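Local coordinates for alpha-glucosidase (Pseudoalteromonas sp. K8, PDB 5HQA), which is a calcium-containing family 97 glycoside hydrolase, an alpha-glucosidase that binds the inhibitor acarbose and is activated by chloride, at residues 262-275 with 524-536. Numbering follows the deposited sequence.
Sequences KPGKYIGIWWGMHI and YSPIQMAADLPKN. With AC1 (4,6-dideoxy-4-{[(1S,4R,5S,6S)-4,5,6-trihydroxy-3-(hydroxymethyl)cyclohex-2-en-1-yl]amino}-alpha-D-glucopyranose), chain B.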
loop_
_atom_site.group_PDB
_atom_site.type_symbol
_atom_site.label_atom_id
_atom_site.label_comp_id
_atom_site.label_asym_id
_atom_site.label_seq_id
_atom_site.Cartn_x
_atom_site.Cartn_y
_atom_site.Cartn_z
ATOM N N LYS A 262 4.057 -5.764 16.377
ATOM C CA LYS A 262 3.174 -6.921 16.553
ATOM C C LYS A 262 2.064 -6.930 15.512
ATOM O O LYS A 262 1.085 -6.169 15.642
ATOM C CB LYS A 262 2.553 -6.926 17.953
ATOM C CG LYS A 262 3.547 -6.917 19.118
ATOM C CD LYS A 262 4.429 -8.164 19.141
ATOM C CE LYS A 262 4.902 -8.482 20.559
ATOM N NZ LYS A 262 4.971 -7.250 21.401
ATOM N N PRO A 263 2.147 -7.775 14.483
ATOM C CA PRO A 263 0.994 -7.955 13.592
ATOM C C PRO A 263 -0.197 -8.482 14.377
ATOM O O PRO A 263 -0.039 -9.219 15.351
ATOM C CB PRO A 263 1.488 -8.992 12.574
ATOM C CG PRO A 263 2.989 -8.920 12.652
ATOM C CD PRO A 263 3.289 -8.616 14.091
ATOM N N GLY A 264 -1.395 -8.098 13.957
ATOM C CA GLY A 264 -2.576 -8.582 14.645
ATOM C C GLY A 264 -3.834 -7.934 14.106
ATOM O O GLY A 264 -3.798 -7.176 13.139
ATOM N N LYS A 265 -4.949 -8.241 14.755
ATOM C CA LYS A 265 -6.244 -7.715 14.351
ATOM C C LYS A 265 -6.733 -6.704 15.375
ATOM O O LYS A 265 -6.400 -6.792 16.559
ATOM C CB LYS A 265 -7.258 -8.847 14.187
ATOM C CG LYS A 265 -6.953 -9.724 12.974
ATOM C CD LYS A 265 -7.768 -11.007 12.990
ATOM C CE LYS A 265 -7.325 -11.909 14.138
ATOM N NZ LYS A 265 -7.861 -13.278 13.964
ATOM N N TYR A 266 -7.514 -5.727 14.914
ATOM C CA TYR A 266 -7.995 -4.695 15.820
ATOM C C TYR A 266 -9.421 -4.308 15.466
ATOM O O TYR A 266 -9.919 -4.600 14.376
ATOM C CB TYR A 266 -7.072 -3.458 15.818
ATOM C CG TYR A 266 -7.069 -2.618 14.560
ATOM C CD1 TYR A 266 -6.410 -3.045 13.408
ATOM C CD2 TYR A 266 -7.684 -1.375 14.538
ATOM C CE1 TYR A 266 -6.391 -2.265 12.257
ATOM C CE2 TYR A 266 -7.667 -0.586 13.396
ATOM C CZ TYR A 266 -7.020 -1.038 12.259
ATOM O OH TYR A 266 -7.013 -0.257 11.128
ATOM N N ILE A 267 -10.083 -3.672 16.432
ATOM C CA ILE A 267 -11.388 -3.060 16.223
ATOM C C ILE A 267 -11.251 -1.585 16.568
ATOM O O ILE A 267 -10.170 -1.123 16.951
ATOM C CB ILE A 267 -12.476 -3.726 17.078
ATOM C CG1 ILE A 267 -12.142 -3.573 18.568
ATOM C CG2 ILE A 267 -12.640 -5.200 16.688
ATOM C CD1 ILE A 267 -13.126 -4.278 19.490
ATOM N N GLY A 268 -12.333 -0.828 16.446
ATOM C CA GLY A 268 -12.184 0.569 16.769
ATOM C C GLY A 268 -13.473 1.330 16.923
ATOM O O GLY A 268 -14.484 0.989 16.307
ATOM N N ILE A 269 -13.445 2.351 17.776
ATOM C CA ILE A 269 -14.465 3.391 17.771
ATOM C C ILE A 269 -14.143 4.242 16.551
ATOM O O ILE A 269 -13.205 5.046 16.565
ATOM C CB ILE A 269 -14.465 4.202 19.067
ATOM C CG1 ILE A 269 -14.845 3.293 20.235
ATOM C CG2 ILE A 269 -15.423 5.383 18.970
ATOM C CD1 ILE A 269 -14.636 3.915 21.614
ATOM N N TRP A 270 -14.876 4.001 15.464
ATOM C CA TRP A 270 -14.448 4.427 14.139
ATOM C C TRP A 270 -15.621 4.440 13.159
ATOM O O TRP A 270 -16.066 5.510 12.736
ATOM C CB TRP A 270 -13.325 3.515 13.623
ATOM C CG TRP A 270 -12.890 3.924 12.258
ATOM C CD1 TRP A 270 -12.163 5.035 11.931
ATOM C CD2 TRP A 270 -13.187 3.259 11.018
ATOM N NE1 TRP A 270 -11.985 5.101 10.567
ATOM C CE2 TRP A 270 -12.607 4.025 9.985
ATOM C CE3 TRP A 270 -13.890 2.095 10.684
ATOM C CZ2 TRP A 270 -12.707 3.666 8.639
ATOM C CZ3 TRP A 270 -13.993 1.739 9.347
ATOM C CH2 TRP A 270 -13.405 2.523 8.341
ATOM N N TRP A 271 -16.129 3.259 12.798
ATOM C CA TRP A 271 -17.195 3.163 11.800
ATOM C C TRP A 271 -18.439 3.931 12.230
ATOM O O TRP A 271 -19.136 4.516 11.392
ATOM C CB TRP A 271 -17.527 1.692 11.575
ATOM C CG TRP A 271 -18.499 1.357 10.477
ATOM C CD1 TRP A 271 -19.723 0.761 10.623
ATOM C CD2 TRP A 271 -18.299 1.523 9.068
ATOM N NE1 TRP A 271 -20.302 0.558 9.392
ATOM C CE2 TRP A 271 -19.450 1.016 8.421
ATOM C CE3 TRP A 271 -17.260 2.050 8.288
ATOM C CZ2 TRP A 271 -19.595 1.030 7.037
ATOM C CZ3 TRP A 271 -17.399 2.056 6.907
ATOM C CH2 TRP A 271 -18.557 1.544 6.295
ATOM N N GLY A 272 -18.738 3.934 13.535
ATOM C CA GLY A 272 -19.891 4.677 14.020
ATOM C C GLY A 272 -19.855 6.145 13.642
ATOM O O GLY A 272 -20.895 6.749 13.367
ATOM N N MET A 273 -18.662 6.746 13.626
ATOM C CA MET A 273 -18.571 8.128 13.155
ATOM C C MET A 273 -18.801 8.210 11.651
ATOM O O MET A 273 -19.432 9.154 11.166
ATOM C CB MET A 273 -17.217 8.746 13.522
ATOM C CG MET A 273 -17.124 9.204 14.980
ATOM S SD MET A 273 -16.577 7.867 16.072
ATOM C CE MET A 273 -14.815 7.837 15.710
ATOM N N HIS A 274 -18.305 7.230 10.894
ATOM C CA HIS A 274 -18.493 7.268 9.444
ATOM C C HIS A 274 -19.944 7.049 9.038
ATOM O O HIS A 274 -20.377 7.582 8.008
ATOM C CB HIS A 274 -17.582 6.244 8.768
ATOM C CG HIS A 274 -16.161 6.684 8.720
ATOM N ND1 HIS A 274 -15.666 7.469 7.702
ATOM C CD2 HIS A 274 -15.144 6.518 9.601
ATOM C CE1 HIS A 274 -14.393 7.741 7.939
ATOM N NE2 HIS A 274 -14.054 7.176 9.086
ATOM N N ILE A 275 -20.716 6.288 9.814
ATOM C CA ILE A 275 -22.131 6.101 9.503
ATOM C C ILE A 275 -23.022 6.973 10.385
ATOM O O ILE A 275 -24.243 6.795 10.400
ATOM C CB ILE A 275 -22.544 4.618 9.573
ATOM C CG1 ILE A 275 -22.485 4.081 11.004
ATOM C CG2 ILE A 275 -21.659 3.780 8.643
ATOM C CD1 ILE A 275 -23.054 2.674 11.141
ATOM N N TYR A 524 -3.450 -7.882 1.691
ATOM C CA TYR A 524 -2.469 -8.087 2.748
ATOM C C TYR A 524 -2.303 -6.826 3.596
ATOM O O TYR A 524 -2.168 -5.716 3.068
ATOM C CB TYR A 524 -1.112 -8.505 2.172
ATOM C CG TYR A 524 -0.069 -8.451 3.263
ATOM C CD1 TYR A 524 -0.178 -9.270 4.388
ATOM C CD2 TYR A 524 0.983 -7.539 3.211
ATOM C CE1 TYR A 524 0.741 -9.200 5.422
ATOM C CE2 TYR A 524 1.915 -7.468 4.242
ATOM C CZ TYR A 524 1.778 -8.299 5.340
ATOM O OH TYR A 524 2.683 -8.225 6.360
ATOM N N SER A 525 -2.298 -7.004 4.924
ATOM C CA SER A 525 -1.855 -5.977 5.857
ATOM C C SER A 525 -1.455 -6.655 7.156
ATOM O O SER A 525 -2.135 -7.606 7.572
ATOM C CB SER A 525 -2.954 -4.942 6.115
ATOM O OG SER A 525 -2.504 -3.959 7.031
ATOM N N PRO A 526 -0.370 -6.223 7.813
ATOM C CA PRO A 526 0.015 -6.874 9.079
ATOM C C PRO A 526 -0.947 -6.576 10.209
ATOM O O PRO A 526 -1.005 -7.349 11.178
ATOM C CB PRO A 526 1.408 -6.298 9.363
ATOM C CG PRO A 526 1.380 -4.956 8.698
ATOM C CD PRO A 526 0.571 -5.153 7.441
ATOM N N ILE A 527 -1.692 -5.477 10.129
ATOM C CA ILE A 527 -2.822 -5.242 11.019
ATOM C C ILE A 527 -4.076 -5.210 10.161
ATOM O O ILE A 527 -4.090 -4.592 9.092
ATOM C CB ILE A 527 -2.677 -3.961 11.866
ATOM C CG1 ILE A 527 -2.453 -2.725 10.999
ATOM C CG2 ILE A 527 -1.550 -4.124 12.889
ATOM C CD1 ILE A 527 -2.607 -1.421 11.777
ATOM N N GLN A 528 -5.101 -5.925 10.606
ATOM C CA GLN A 528 -6.371 -6.022 9.910
ATOM C C GLN A 528 -7.459 -5.583 10.873
ATOM O O GLN A 528 -7.543 -6.094 11.994
ATOM C CB GLN A 528 -6.637 -7.453 9.429
ATOM C CG GLN A 528 -5.691 -7.947 8.306
ATOM C CD GLN A 528 -6.082 -7.420 6.923
ATOM O OE1 GLN A 528 -6.828 -6.444 6.798
ATOM N NE2 GLN A 528 -5.569 -8.064 5.881
ATOM N N MET A 529 -8.278 -4.636 10.451
ATOM C CA MET A 529 -9.393 -4.218 11.280
ATOM C C MET A 529 -10.583 -5.124 11.037
ATOM O O MET A 529 -10.821 -5.564 9.912
ATOM C CB MET A 529 -9.778 -2.768 10.987
ATOM C CG MET A 529 -10.626 -2.154 12.080
ATOM S SD MET A 529 -10.991 -0.440 11.652
ATOM C CE MET A 529 -11.666 0.142 13.212
ATOM N N ALA A 530 -11.307 -5.422 12.105
ATOM C CA ALA A 530 -12.704 -5.823 11.996
ATOM C C ALA A 530 -13.477 -4.525 12.174
ATOM O O ALA A 530 -13.676 -4.058 13.296
ATOM C CB ALA A 530 -13.075 -6.879 13.030
ATOM N N ALA A 531 -13.881 -3.925 11.054
ATOM C CA ALA A 531 -14.286 -2.526 11.020
ATOM C C ALA A 531 -15.675 -2.259 11.588
ATOM O O ALA A 531 -15.978 -1.100 11.902
ATOM C CB ALA A 531 -14.235 -2.018 9.578
ATOM N N ASP A 532 -16.528 -3.276 11.732
ATOM C CA ASP A 532 -17.929 -3.004 12.027
ATOM C C ASP A 532 -18.153 -2.742 13.517
ATOM O O ASP A 532 -17.273 -2.940 14.359
ATOM C CB ASP A 532 -18.802 -4.171 11.576
ATOM C CG ASP A 532 -20.178 -3.733 11.116
ATOM O OD1 ASP A 532 -20.628 -2.626 11.496
ATOM O OD2 ASP A 532 -20.819 -4.514 10.375
ATOM N N LEU A 533 -19.367 -2.300 13.835
ATOM C CA LEU A 533 -19.773 -2.172 15.225
ATOM C C LEU A 533 -19.814 -3.554 15.874
ATOM O O LEU A 533 -20.274 -4.517 15.249
ATOM C CB LEU A 533 -21.153 -1.517 15.320
ATOM C CG LEU A 533 -21.364 -0.243 14.494
ATOM C CD1 LEU A 533 -22.786 0.287 14.677
ATOM C CD2 LEU A 533 -20.349 0.792 14.897
ATOM N N PRO A 534 -19.355 -3.688 17.123
ATOM C CA PRO A 534 -19.370 -5.014 17.774
ATOM C C PRO A 534 -20.712 -5.730 17.707
ATOM O O PRO A 534 -20.742 -6.941 17.450
ATOM C CB PRO A 534 -18.968 -4.686 19.217
ATOM C CG PRO A 534 -18.078 -3.474 19.063
ATOM C CD PRO A 534 -18.707 -2.663 17.963
ATOM N N LYS A 535 -21.827 -5.022 17.907
ATOM C CA LYS A 535 -23.121 -5.696 17.896
ATOM C C LYS A 535 -23.397 -6.361 16.555
ATOM O O LYS A 535 -24.138 -7.351 16.497
ATOM C CB LYS A 535 -24.238 -4.711 18.238
ATOM C CG LYS A 535 -24.432 -3.627 17.199
ATOM C CD LYS A 535 -25.579 -2.694 17.582
ATOM C CE LYS A 535 -25.770 -1.618 16.521
ATOM N NZ LYS A 535 -26.881 -0.687 16.861
ATOM N N ASN A 536 -22.815 -5.841 15.471
ATOM C CA ASN A 536 -23.062 -6.440 14.164
ATOM C C ASN A 536 -22.311 -7.754 13.998
ATOM O O ASN A 536 -22.755 -8.630 13.248
ATOM C CB ASN A 536 -22.704 -5.442 13.071
ATOM C CG ASN A 536 -23.670 -4.284 13.040
ATOM O OD1 ASN A 536 -24.833 -4.452 13.408
ATOM N ND2 ASN A 536 -23.203 -3.103 12.628
HETATM C C1 AC1 B . -12.197 13.101 3.432
HETATM O O2 AC1 B . -10.763 12.477 1.618
HETATM C C2 AC1 B . -10.885 12.431 3.050
HETATM C C4A AC1 B . -10.454 8.523 9.541
HETATM C C3 AC1 B . -10.810 11.019 3.566
HETATM O O3 AC1 B . -9.593 10.390 3.127
HETATM C C4 AC1 B . -10.930 11.016 5.066
HETATM N N4A AC1 B . -10.578 9.702 5.691
HETATM C C5 AC1 B . -12.400 11.365 5.240
HETATM O O5 AC1 B . -12.581 12.789 4.849
HETATM C C6 AC1 B . -12.933 11.180 6.627
HETATM C C1B AC1 B . -9.618 9.788 6.849
HETATM C C2B AC1 B . -9.244 8.255 7.393
HETATM O O2B AC1 B . -8.867 7.476 6.258
HETATM C C3B AC1 B . -10.302 7.703 8.136
HETATM O O3B AC1 B . -10.095 6.308 8.471
HETATM O O4 AC1 B . -11.594 8.074 10.247
HETATM C C5B AC1 B . -10.538 9.953 9.354
HETATM C C7B AC1 B . -10.066 10.594 7.935
HETATM C C6B AC1 B . -10.474 10.830 10.615
HETATM O O6B AC1 B . -9.158 10.821 11.071
HETATM O O HOH W 1 -14.547 -2.050 14.924
HETATM O O HOH W 2 -15.543 0.694 13.828
HETATM O O HOH W 3 -22.353 -1.439 9.573
#
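Tyr266 and Met529 meet where the first and last strands of a TIM-barrel sheet run side by side, a worked example of how parallel pairing closes a barrel. Four backbone bonds zip the strands together, Gly264 N to Pro526 O at one end and Ala530 N to Tyr266 O (2.8 Å) at the other. Here packing is tight: Met529 CB sits over one face of the Tyr266 ring, 3.8 Å from its centroid. With CG anti to the backbone N (chi1 -163°) and the chain extended beyond it, Met529 carries its sulfur obliquely past that ring and over one face of the Trp270 indole, while CE ends 3.4 Å from Gly268 N, against a glycine with no side chain to obstruct it. His274 CD2 lies over the opposite indole face, toward its rim. Trp270 NE1 donates to O3B of AC1, the acarviosine unit of acarbose, and only weakly to O4, which His274 NE2 also meets. The Tyr266 hydroxyl bonds Asp489; a leucine in its place would probably leave Met529 without its aromatic face and Asp489 without that partner.

Past the Ala530 N to Tyr266 O bond the backbones part, and waters bridge the widening gap. One accepts from Trp271 N (2.8 Å) and lies within bonding distance of Gly268 O and Ala531 O; another joins Trp271 NE1 to Asp532 OD1. Near this partly exposed margin, Leu533 CD2 only grazes the Trp271 ring edge, 4.3 Å from CD1. Strand 264-269 pairs along its other edge with strand 307-310, Ile267 and Ile269 pack on helix 290-303, and Ile527 packs against Ile452 and Thr453 of strand 451-454.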